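Local coordinates for protein importin subunit beta-1 (Saccharomyces cerevisiae, PDB 5OWU) that imports proteins into the nucleus by associating with the importin alpha subunit, which in turn binds the classical nuclear localization signal of the cargo, at residues N683-A686 / Q687-S690; P700-L703 / S704-D708; L727-A730 / A731-K735; Y746-K749 / V750-V754; F780-I783 / A784-E788. All coordinates share one frame; numbering follows the deposited sequence.

Contact 1 (N683-A686 / Q687-S690); sequences NVLA and QMIS
A chi1 of -68° lays CG of Met688 beside its own backbone N, and chi2 of 162° carries the sulfur back toward Val684, whose CG1 lies anti to its own backbone N (chi1 177°). The sulfur is the point of meeting: SD of Met688 is 3.7 Å from CG1 of Val684 and 3.9 Å from CD2 of Leu685, each pair approaching at a slant. Beneath the thioether, CG of Met688 rests 3.4 Å from the carbonyl O of Val684, the same oxygen that accepts the N-H of Met688 at 2.9 Å. This is a late turn of helix 675-689, in HEAT repeat 16. Its buried side packs Leu685 on Val702, Val705 and Ile709 of helix 698-713, while Val684 and Met688 both touch Leu648 of helix 637-649. With an alanine at Met688 the sulfur is gone, and Val684 CG1 and Leu685 CD2 would probably lose their shared partner, leaving a gap facing Leu648. On the exposed flank, Gln687 runs extended past the preceding turn, its CG 3.5 Å from the O of Asn683. Ser690 turns back on the last residues: its OG and its N both donate to the O of Gln687, each at 2.9 Å and from the same face of that carbonyl, whereas its N makes only a weak bond to the O of Ala686.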
loop_
_atom_site.group_PDB
_atom_site.type_symbol
_atom_site.label_atom_id
_atom_site.label_comp_id
_atom_site.label_asym_id
_atom_site.label_seq_id
_atom_site.Cartn_x
_atom_site.Cartn_y
_atom_site.Cartn_z
ATOM N N ASN A 683 28.208 3.005 18.933
ATOM C CA ASN A 683 29.202 2.903 17.876
ATOM C C ASN A 683 28.647 2.085 16.722
ATOM O O ASN A 683 28.544 2.574 15.590
ATOM C CB ASN A 683 30.501 2.303 18.419
ATOM C CG ASN A 683 31.279 3.291 19.265
ATOM O OD1 ASN A 683 31.150 4.502 19.092
ATOM N ND2 ASN A 683 32.080 2.781 20.190
ATOM N N VAL A 684 28.202 0.858 17.009
ATOM C CA VAL A 684 27.708 0.013 15.928
ATOM C C VAL A 684 26.616 0.745 15.169
ATOM O O VAL A 684 26.653 0.854 13.936
ATOM C CB VAL A 684 27.213 -1.342 16.469
ATOM C CG1 VAL A 684 26.628 -2.180 15.344
ATOM C CG2 VAL A 684 28.343 -2.093 17.132
ATOM N N LEU A 685 25.660 1.321 15.902
ATOM C CA LEU A 685 24.522 1.937 15.232
ATOM C C LEU A 685 24.987 3.066 14.330
ATOM O O LEU A 685 24.526 3.188 13.186
ATOM C CB LEU A 685 23.504 2.430 16.263
ATOM C CG LEU A 685 22.750 1.310 16.988
ATOM C CD1 LEU A 685 22.045 1.836 18.240
ATOM C CD2 LEU A 685 21.754 0.646 16.063
ATOM N N ALA A 686 25.947 3.866 14.804
ATOM C CA ALA A 686 26.433 4.974 13.991
ATOM C C ALA A 686 27.010 4.457 12.682
ATOM O O ALA A 686 26.756 5.028 11.614
ATOM C CB ALA A 686 27.470 5.785 14.768
ATOM N N GLN A 687 27.758 3.353 12.737
ATOM C CA GLN A 687 28.255 2.747 11.510
ATOM C C GLN A 687 27.095 2.299 10.626
ATOM O O GLN A 687 27.052 2.614 9.430
ATOM C CB GLN A 687 29.166 1.567 11.842
ATOM C CG GLN A 687 30.355 1.921 12.722
ATOM C CD GLN A 687 30.943 0.706 13.426
ATOM O OE1 GLN A 687 31.049 -0.374 12.842
ATOM N NE2 GLN A 687 31.314 0.875 14.694
ATOM N N MET A 688 26.121 1.596 11.213
ATOM C CA MET A 688 25.070 0.979 10.410
ATOM C C MET A 688 24.328 2.019 9.586
ATOM O O MET A 688 24.182 1.875 8.367
ATOM C CB MET A 688 24.091 0.228 11.307
ATOM C CG MET A 688 24.656 -1.003 11.974
ATOM S SD MET A 688 23.629 -1.508 13.366
ATOM C CE MET A 688 22.044 -1.717 12.565
ATOM N N ILE A 689 23.845 3.077 10.240
ATOM C CA ILE A 689 23.056 4.084 9.546
ATOM C C ILE A 689 23.897 4.906 8.583
ATOM O O ILE A 689 23.336 5.628 7.751
ATOM C CB ILE A 689 22.331 4.980 10.575
ATOM C CG1 ILE A 689 21.153 5.702 9.912
ATOM C CG2 ILE A 689 23.302 5.977 11.235
ATOM C CD1 ILE A 689 20.224 6.404 10.887
ATOM N N SER A 690 25.226 4.796 8.659
ATOM C CA SER A 690 26.113 5.466 7.719
ATOM C C SER A 690 26.506 4.580 6.545
ATOM O O SER A 690 27.273 5.022 5.684
ATOM C CB SER A 690 27.382 5.941 8.436
ATOM O OG SER A 690 28.416 4.974 8.339
#

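Contact 2 (P700-L703 / S704-D708); sequences PAVL and SVFGD
Val702 and Phe706, one helical turn apart, form the tight part of this contact. Their side chains run side by side and point the same way, with CG1 of Val702 3.6 Å from CZ of Phe706 and equally near CE2. Phe706 CG stands beside its own backbone N (chi1 -74°), which draws the ring back over the preceding turn and places the O of Val702 3.4 Å above one ring face, displaced toward the rim. That oxygen also accepts the N-H of Phe706 at 3.0 Å, and CG1 of Val705 presses on it at 3.2 Å, so one carbonyl is covered by a bond, a ring face and a methyl. Leu703 joins more loosely, its CD2 4.4 Å from CD2 of Phe706.

These residues belong to helix 698-713, the later helix of HEAT repeat 16. On their buried flank Val702 also rests on Ile689, Val705 on Val660 and Ile663 of helix 655-669, and Phe706 on Ile724 and Leu727 of helix 718-732. The partly exposed flank is sparser at Ala701. Its CB stays 6.3 Å from the N of Val705, and what ties the residue in is chiefly the backbone bond from Val705 N to Ala701 O, 2.9 Å long with a bent N-H...O angle of 146°. Ser704 lies beside the preceding turn, its OG 3.3 Å from the O of Pro700 and hydrogen-bonded to OD2 of Asp756 on helix 741-764, where it also touches Ala753.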
loop_
_atom_site.group_PDB
_atom_site.type_symbol
_atom_site.label_atom_id
_atom_site.label_comp_id
_atom_site.label_asym_id
_atom_site.label_seq_id
_atom_site.Cartn_x
_atom_site.Cartn_y
_atom_site.Cartn_z
ATOM N N PRO A 700 14.719 4.266 9.832
ATOM C CA PRO A 700 13.781 4.551 10.933
ATOM C C PRO A 700 14.052 3.730 12.185
ATOM O O PRO A 700 14.058 4.281 13.297
ATOM C CB PRO A 700 12.407 4.239 10.314
ATOM C CG PRO A 700 12.691 3.444 9.074
ATOM C CD PRO A 700 14.022 3.890 8.591
ATOM N N ALA A 701 14.309 2.429 12.036
ATOM C CA ALA A 701 14.574 1.580 13.192
ATOM C C ALA A 701 15.684 2.166 14.061
ATOM O O ALA A 701 15.507 2.378 15.268
ATOM C CB ALA A 701 14.939 0.170 12.730
ATOM N N VAL A 702 16.825 2.476 13.450
ATOM C CA VAL A 702 17.934 3.031 14.220
ATOM C C VAL A 702 17.510 4.330 14.892
ATOM O O VAL A 702 17.759 4.538 16.088
ATOM C CB VAL A 702 19.168 3.213 13.322
ATOM C CG1 VAL A 702 20.295 3.897 14.078
ATOM C CG2 VAL A 702 19.626 1.854 12.823
ATOM N N LEU A 703 16.824 5.211 14.160
ATOM C CA LEU A 703 16.386 6.449 14.792
ATOM C C LEU A 703 15.573 6.132 16.040
ATOM O O LEU A 703 15.859 6.644 17.133
ATOM C CB LEU A 703 15.581 7.298 13.804
ATOM C CG LEU A 703 16.358 7.893 12.621
ATOM C CD1 LEU A 703 15.414 8.631 11.687
ATOM C CD2 LEU A 703 17.471 8.827 13.075
ATOM N N SER A 704 14.612 5.213 15.916
ATOM C CA SER A 704 13.762 4.912 17.059
ATOM C C SER A 704 14.588 4.393 18.223
ATOM O O SER A 704 14.332 4.750 19.381
ATOM C CB SER A 704 12.686 3.899 16.672
ATOM O OG SER A 704 11.833 4.443 15.689
ATOM N N VAL A 705 15.610 3.579 17.936
ATOM C CA VAL A 705 16.317 2.945 19.041
ATOM C C VAL A 705 17.180 3.970 19.752
ATOM O O VAL A 705 17.438 3.840 20.957
ATOM C CB VAL A 705 17.120 1.719 18.557
ATOM C CG1 VAL A 705 18.507 2.096 18.037
ATOM C CG2 VAL A 705 17.234 0.696 19.669
ATOM N N PHE A 706 17.594 5.037 19.053
ATOM C CA PHE A 706 18.277 6.113 19.762
ATOM C C PHE A 706 17.418 6.600 20.918
ATOM O O PHE A 706 17.911 6.780 22.042
ATOM C CB PHE A 706 18.611 7.260 18.807
ATOM C CG PHE A 706 19.747 6.963 17.859
ATOM C CD1 PHE A 706 20.867 6.263 18.283
ATOM C CD2 PHE A 706 19.694 7.393 16.542
ATOM C CE1 PHE A 706 21.912 6.000 17.413
ATOM C CE2 PHE A 706 20.740 7.131 15.668
ATOM C CZ PHE A 706 21.846 6.430 16.105
ATOM N N GLY A 707 16.111 6.735 20.674
ATOM C CA GLY A 707 15.207 7.152 21.732
ATOM C C GLY A 707 15.180 6.161 22.876
ATOM O O GLY A 707 15.189 6.546 24.049
ATOM N N ASP A 708 15.155 4.866 22.551
ATOM C CA ASP A 708 15.219 3.859 23.601
ATOM C C ASP A 708 16.491 4.031 24.414
ATOM O O ASP A 708 16.458 4.084 25.651
ATOM C CB ASP A 708 15.155 2.456 22.992
ATOM C CG ASP A 708 13.862 2.205 22.265
ATOM O OD1 ASP A 708 12.812 2.607 22.790
ATOM O OD2 ASP A 708 13.908 1.617 21.170
#

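Contact 3 (L727-A730 / A731-K735); sequences LCVA and AQNTK
Gln732 folds its side chain back over the turn that holds Cys728 and Val729. Its CB lies 3.7 Å from the O of Cys728, the acceptor of its own backbone N-H. From there chi1 of 77° puts CG between the backbone N and the carbonyl carbon, a cramped site that brings CG within 3.4 Å of the O of Val729. The chain then extends: CD passes 4.2 Å from CA of Val729, and OE1 is still 4.0 Å from the O of Cys728. The buried amide is satisfied by residues of other helices, OE1 by the hydroxyl of Tyr758 and NE2 by the O of Thr778, so both ends of the group are held and its flip is fixed.

Beyond Gln732 the helix stops, Asn733 being the first residue to leave helical backbone angles. Its N still bonds to the O of Val729, and its ND2 lies 3.7 Å from CG1 of Val729, the two side chains running alongside each other. One step on, the N of Thr734 is badly angled toward the O of Ala730, and its hydroxyl serves instead: OG1 donates to that oxygen at 2.7 Å, tilted 29° from the carbonyl plane. The end of helix 718-732 is thus wedged among three others: Ala731 packs on Leu703 of helix 698-713 and on Val750 and Val754 of helix 741-764, while Gln732 meets Phe782 of helix 776-788.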
loop_
_atom_site.group_PDB
_atom_site.type_symbol
_atom_site.label_atom_id
_atom_site.label_comp_id
_atom_site.label_asym_id
_atom_site.label_seq_id
_atom_site.Cartn_x
_atom_site.Cartn_y
_atom_site.Cartn_z
ATOM N N LEU A 727 21.442 13.811 12.962
ATOM C CA LEU A 727 20.738 12.788 12.201
ATOM C C LEU A 727 19.247 13.083 12.180
ATOM O O LEU A 727 18.620 13.122 11.112
ATOM C CB LEU A 727 21.017 11.408 12.798
ATOM C CG LEU A 727 22.438 10.877 12.609
ATOM C CD1 LEU A 727 22.604 9.567 13.365
ATOM C CD2 LEU A 727 22.777 10.692 11.132
ATOM N N CYS A 728 18.674 13.358 13.351
ATOM C CA CYS A 728 17.236 13.573 13.401
ATOM C C CYS A 728 16.856 14.737 12.502
ATOM O O CYS A 728 15.946 14.622 11.672
ATOM C CB CYS A 728 16.781 13.800 14.843
ATOM S SG CYS A 728 16.830 12.295 15.857
ATOM N N VAL A 729 17.602 15.842 12.592
ATOM C CA VAL A 729 17.303 16.986 11.735
ATOM C C VAL A 729 17.352 16.557 10.279
ATOM O O VAL A 729 16.392 16.753 9.518
ATOM C CB VAL A 729 18.272 18.149 12.018
ATOM C CG1 VAL A 729 18.235 19.197 10.896
ATOM C CG2 VAL A 729 17.901 18.809 13.317
ATOM N N ALA A 730 18.452 15.910 9.881
ATOM C CA ALA A 730 18.581 15.520 8.486
ATOM C C ALA A 730 17.385 14.681 8.071
ATOM O O ALA A 730 16.842 14.852 6.972
ATOM C CB ALA A 730 19.892 14.765 8.265
ATOM N N ALA A 731 16.918 13.813 8.974
ATOM C CA ALA A 731 15.815 12.925 8.632
ATOM C C ALA A 731 14.501 13.687 8.524
ATOM O O ALA A 731 13.689 13.405 7.634
ATOM C CB ALA A 731 15.699 11.810 9.666
ATOM N N GLN A 732 14.258 14.653 9.412
ATOM C CA GLN A 732 12.952 15.301 9.395
ATOM C C GLN A 732 12.813 16.276 8.233
ATOM O O GLN A 732 11.685 16.583 7.832
ATOM C CB GLN A 732 12.683 16.012 10.723
ATOM C CG GLN A 732 13.397 17.339 10.920
ATOM C CD GLN A 732 13.258 17.841 12.340
ATOM O OE1 GLN A 732 13.277 17.056 13.285
ATOM N NE2 GLN A 732 13.103 19.153 12.498
ATOM N N ASN A 733 13.926 16.746 7.675
ATOM C CA ASN A 733 13.925 17.661 6.545
ATOM C C ASN A 733 14.096 16.948 5.213
ATOM O O ASN A 733 14.261 17.610 4.184
ATOM C CB ASN A 733 15.026 18.707 6.716
ATOM C CG ASN A 733 14.693 19.723 7.781
ATOM O OD1 ASN A 733 13.522 20.015 8.031
ATOM N ND2 ASN A 733 15.715 20.267 8.416
ATOM N N THR A 734 14.076 15.620 5.209
ATOM C CA THR A 734 14.142 14.865 3.965
ATOM C C THR A 734 12.750 14.806 3.348
ATOM O O THR A 734 11.822 14.241 3.940
ATOM C CB THR A 734 14.684 13.459 4.216
ATOM O OG1 THR A 734 16.029 13.542 4.710
ATOM C CG2 THR A 734 14.668 12.636 2.927
ATOM N N LYS A 735 12.600 15.402 2.168
ATOM C CA LYS A 735 11.338 15.336 1.457
ATOM C C LYS A 735 11.098 13.917 0.951
ATOM O O LYS A 735 12.027 13.111 0.866
ATOM C CB LYS A 735 11.332 16.309 0.280
ATOM C CG LYS A 735 11.684 17.742 0.642
ATOM C CD LYS A 735 10.692 18.335 1.632
ATOM C CE LYS A 735 11.034 19.780 1.964
ATOM N NZ LYS A 735 12.391 19.913 2.571
#

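Contact 4 (Y746-K749 / V750-V754); sequences YQIK and VLEAV
Four regular alpha-helical bonds, from the N of Val750, Leu751, Glu752 and Ala753 to the O of Tyr746, Gln747, Ile748 and Lys749, measure 2.9 to 3.0 Å. On one flank Val750 lies over the ring of Tyr746: its CG2 is 3.8 Å from the ring centroid and 24° off the normal, a CH-pi contact displaced toward CE2 and CZ. The phenol is fixed farther out, since its OH bonds to the O of Arg696, and the Arg696 side chain adds a cation-pi contact. On another flank Lys749, bent at chi2 and chi4, runs beside Glu752 and pairs with it three residues along. NZ of Lys749 meets OE1 of Glu752 at 3.1 Å on the syn side, 28° out of the carboxylate plane, while OE2 of Glu752 lies 3.8 Å from CG2 of Ile748. Lys749 is exposed, while Glu752 also touches Leu792 of helix 790-793. Leu751 CD1 and Gln747 CD touch more lightly, at 4.0 Å. Helix 741-764, the second long helix of HEAT repeat 17, is shared between its neighbours, as expected in a HEAT solenoid: Val750 and Val754 face helix 718-732, Leu751 bridges that helix and helix 776-788, and Ala753 faces helix 698-713.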
loop_
_atom_site.group_PDB
_atom_site.type_symbol
_atom_site.label_atom_id
_atom_site.label_comp_id
_atom_site.label_asym_id
_atom_site.label_seq_id
_atom_site.Cartn_x
_atom_site.Cartn_y
_atom_site.Cartn_z
ATOM N N TYR A 746 7.001 5.835 3.258
ATOM C CA TYR A 746 8.321 5.693 3.857
ATOM C C TYR A 746 8.693 6.942 4.646
ATOM O O TYR A 746 9.189 6.848 5.775
ATOM C CB TYR A 746 9.375 5.409 2.789
ATOM C CG TYR A 746 10.768 5.363 3.370
ATOM C CD1 TYR A 746 11.168 4.304 4.178
ATOM C CD2 TYR A 746 11.677 6.390 3.138
ATOM C CE1 TYR A 746 12.435 4.261 4.727
ATOM C CE2 TYR A 746 12.949 6.357 3.682
ATOM C CZ TYR A 746 13.322 5.290 4.477
ATOM O OH TYR A 746 14.585 5.248 5.021
ATOM N N GLN A 747 8.454 8.122 4.070
ATOM C CA GLN A 747 8.754 9.357 4.784
ATOM C C GLN A 747 7.983 9.426 6.094
ATOM O O GLN A 747 8.513 9.891 7.110
ATOM C CB GLN A 747 8.432 10.569 3.914
ATOM C CG GLN A 747 8.905 11.888 4.504
ATOM C CD GLN A 747 7.875 12.996 4.375
ATOM O OE1 GLN A 747 6.670 12.749 4.421
ATOM N NE2 GLN A 747 8.348 14.228 4.213
ATOM N N ILE A 748 6.726 8.966 6.092
ATOM C CA ILE A 748 5.959 8.928 7.335
ATOM C C ILE A 748 6.637 8.013 8.347
ATOM O O ILE A 748 6.681 8.316 9.543
ATOM C CB ILE A 748 4.507 8.489 7.063
ATOM C CG1 ILE A 748 3.763 9.553 6.247
ATOM C CG2 ILE A 748 3.765 8.203 8.375
ATOM C CD1 ILE A 748 3.496 10.855 6.985
ATOM N N LYS A 749 7.170 6.877 7.892
ATOM C CA LYS A 749 7.873 5.998 8.820
ATOM C C LYS A 749 9.084 6.702 9.423
ATOM O O LYS A 749 9.317 6.630 10.638
ATOM C CB LYS A 749 8.289 4.710 8.110
ATOM C CG LYS A 749 7.135 3.747 7.864
ATOM C CD LYS A 749 6.771 2.986 9.132
ATOM C CE LYS A 749 5.346 2.445 9.080
ATOM N NZ LYS A 749 4.333 3.528 9.255
ATOM N N VAL A 750 9.853 7.409 8.589
ATOM C CA VAL A 750 11.022 8.139 9.075
ATOM C C VAL A 750 10.607 9.173 10.116
ATOM O O VAL A 750 11.221 9.282 11.184
ATOM C CB VAL A 750 11.776 8.784 7.897
ATOM C CG1 VAL A 750 12.978 9.602 8.386
ATOM C CG2 VAL A 750 12.243 7.710 6.920
ATOM N N LEU A 751 9.553 9.942 9.831
ATOM C CA LEU A 751 9.124 10.970 10.776
ATOM C C LEU A 751 8.622 10.352 12.079
ATOM O O LEU A 751 8.872 10.891 13.166
ATOM C CB LEU A 751 8.047 11.853 10.143
ATOM C CG LEU A 751 8.519 12.708 8.960
ATOM C CD1 LEU A 751 7.348 13.403 8.277
ATOM C CD2 LEU A 751 9.552 13.740 9.409
ATOM N N GLU A 752 7.922 9.218 11.995
ATOM C CA GLU A 752 7.492 8.528 13.208
ATOM C C GLU A 752 8.695 8.107 14.050
ATOM O O GLU A 752 8.668 8.208 15.286
ATOM C CB GLU A 752 6.631 7.315 12.845
ATOM C CG GLU A 752 5.253 7.684 12.319
ATOM C CD GLU A 752 4.456 6.492 11.828
ATOM O OE1 GLU A 752 5.061 5.443 11.517
ATOM O OE2 GLU A 752 3.217 6.616 11.748
ATOM N N ALA A 753 9.765 7.637 13.394
ATOM C CA ALA A 753 10.977 7.267 14.123
ATOM C C ALA A 753 11.639 8.484 14.755
ATOM O O ALA A 753 12.183 8.397 15.864
ATOM C CB ALA A 753 11.965 6.560 13.198
ATOM N N VAL A 754 11.625 9.625 14.061
ATOM C CA VAL A 754 12.170 10.838 14.661
ATOM C C VAL A 754 11.380 11.187 15.916
ATOM O O VAL A 754 11.954 11.549 16.953
ATOM C CB VAL A 754 12.183 11.990 13.636
ATOM C CG1 VAL A 754 12.530 13.328 14.303
ATOM C CG2 VAL A 754 13.192 11.686 12.525
#

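Contact 5 (F780-I783 / A784-E788); sequences FQFI and AQVAE
Phe782 and Val786 cross obliquely on the buried side of the helix, one turn apart. The ring leaves the backbone with CG anti to N (chi1 174°) and swings toward the next turn, where CG2 of Val786 meets CE2 of Phe782 at 3.6 Å and CZ at 3.9 Å, approaching at a slant to the ring. The same pair is tied below by the bond from the N of Val786 to the O of Phe782, 3.0 Å long and in the carbonyl plane. Gln785 points another way. Its CB sits 3.1 Å from the O of Phe782 and its CG 3.4 Å from the O of Gln781, and the extended chain sends NE2 to a hydrogen bond with the O of Gln732 in helix 718-732. A leucine in place of Gln785 has no amide N-H to give, and Gln732 O would probably be left without this mate between the two helices. Ile783 heads for Leu805 and Ile806 of helix 796-812. Phe782 packs on Leu751 and Val754 of helix 741-764, in the preceding repeat. Helix 776-788 of HEAT repeat 18 therefore serves both kinds of interface found in a HEAT solenoid, the one within a repeat and the one to its neighbour.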
loop_
_atom_site.group_PDB
_atom_site.type_symbol
_atom_site.label_atom_id
_atom_site.label_comp_id
_atom_site.label_asym_id
_atom_site.label_seq_id
_atom_site.Cartn_x
_atom_site.Cartn_y
_atom_site.Cartn_z
ATOM N N PHE A 780 10.477 21.598 17.841
ATOM C CA PHE A 780 9.207 22.242 17.531
ATOM C C PHE A 780 8.947 22.275 16.032
ATOM O O PHE A 780 7.792 22.150 15.611
ATOM C CB PHE A 780 9.171 23.645 18.132
ATOM C CG PHE A 780 8.462 23.703 19.446
ATOM C CD1 PHE A 780 7.101 23.932 19.492
ATOM C CD2 PHE A 780 9.146 23.495 20.635
ATOM C CE1 PHE A 780 6.435 23.975 20.699
ATOM C CE2 PHE A 780 8.487 23.538 21.842
ATOM C CZ PHE A 780 7.125 23.774 21.873
ATOM N N GLN A 781 9.994 22.414 15.211
ATOM C CA GLN A 781 9.812 22.288 13.767
ATOM C C GLN A 781 9.261 20.912 13.418
ATOM O O GLN A 781 8.316 20.785 12.621
ATOM C CB GLN A 781 11.135 22.530 13.039
ATOM C CG GLN A 781 11.682 23.946 13.164
ATOM C CD GLN A 781 13.100 24.072 12.622
ATOM O OE1 GLN A 781 13.551 23.244 11.826
ATOM N NE2 GLN A 781 13.814 25.105 13.065
ATOM N N PHE A 782 9.834 19.861 14.013
ATOM C CA PHE A 782 9.278 18.532 13.771
ATOM C C PHE A 782 7.809 18.469 14.185
ATOM O O PHE A 782 6.959 17.956 13.445
ATOM C CB PHE A 782 10.073 17.462 14.510
ATOM C CG PHE A 782 9.454 16.108 14.407
ATOM C CD1 PHE A 782 9.623 15.342 13.263
ATOM C CD2 PHE A 782 8.661 15.618 15.429
ATOM C CE1 PHE A 782 9.031 14.103 13.155
ATOM C CE2 PHE A 782 8.070 14.377 15.327
ATOM C CZ PHE A 782 8.254 13.618 14.187
ATOM N N ILE A 783 7.495 18.972 15.379
ATOM C CA ILE A 783 6.123 18.894 15.872
ATOM C C ILE A 783 5.181 19.603 14.908
ATOM O O ILE A 783 4.079 19.118 14.622
ATOM C CB ILE A 783 6.034 19.464 17.301
ATOM C CG1 ILE A 783 6.907 18.626 18.250
ATOM C CG2 ILE A 783 4.586 19.476 17.777
ATOM C CD1 ILE A 783 6.922 19.092 19.702
ATOM N N ALA A 784 5.609 20.747 14.370
ATOM C CA ALA A 784 4.816 21.428 13.355
ATOM C C ALA A 784 4.565 20.513 12.166
ATOM O O ALA A 784 3.446 20.459 11.636
ATOM C CB ALA A 784 5.519 22.713 12.911
ATOM N N GLN A 785 5.591 19.772 11.736
ATOM C CA GLN A 785 5.358 18.788 10.683
ATOM C C GLN A 785 4.261 17.810 11.083
ATOM O O GLN A 785 3.423 17.434 10.253
ATOM C CB GLN A 785 6.641 18.030 10.349
ATOM C CG GLN A 785 7.762 18.902 9.839
ATOM C CD GLN A 785 8.914 18.083 9.320
ATOM O OE1 GLN A 785 8.728 17.178 8.509
ATOM N NE2 GLN A 785 10.113 18.387 9.793
ATOM N N VAL A 786 4.243 17.387 12.350
ATOM C CA VAL A 786 3.189 16.479 12.802
ATOM C C VAL A 786 1.827 17.144 12.659
ATOM O O VAL A 786 0.868 16.545 12.159
ATOM C CB VAL A 786 3.441 16.028 14.254
ATOM C CG1 VAL A 786 2.213 15.291 14.828
ATOM C CG2 VAL A 786 4.662 15.134 14.328
ATOM N N ALA A 787 1.724 18.399 13.098
ATOM C CA ALA A 787 0.446 19.096 13.083
ATOM C C ALA A 787 -0.044 19.386 11.671
ATOM O O ALA A 787 -1.242 19.620 11.487
ATOM C CB ALA A 787 0.554 20.403 13.874
ATOM N N GLU A 788 0.845 19.372 10.674
ATOM C CA GLU A 788 0.444 19.691 9.306
ATOM C C GLU A 788 -0.043 18.479 8.514
ATOM O O GLU A 788 -0.973 18.608 7.713
ATOM C CB GLU A 788 1.607 20.338 8.552
ATOM C CG GLU A 788 1.677 21.844 8.703
ATOM C CD GLU A 788 2.951 22.425 8.121
ATOM O OE1 GLU A 788 2.920 22.886 6.960
ATOM O OE2 GLU A 788 3.988 22.410 8.819
#

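The five contacts step along the solenoid through HEAT repeats 16, 17 and 18. Contacts 1 and 2, centres 12 Å apart, pair the helices of repeat 16 through Leu685 CD1 and Val705 CG1, 3.6 Å apart. Contacts 3 and 4 do the same for repeat 17 at 9 Å between centres, with Ala731 CB 3.7 Å from Val750 CG1. Between repeats, Leu703 CD1 of contact 2 lies 3.8 Å from Ala731 CB of contact 3, and Ala753 of contact 4 also reaches contact 2. Contact 5 touches contacts 3 and 4, its centre about 12 Å from each of theirs. Contacts 1 and 5 stay apart, their nearest atoms about 14 Å from each other.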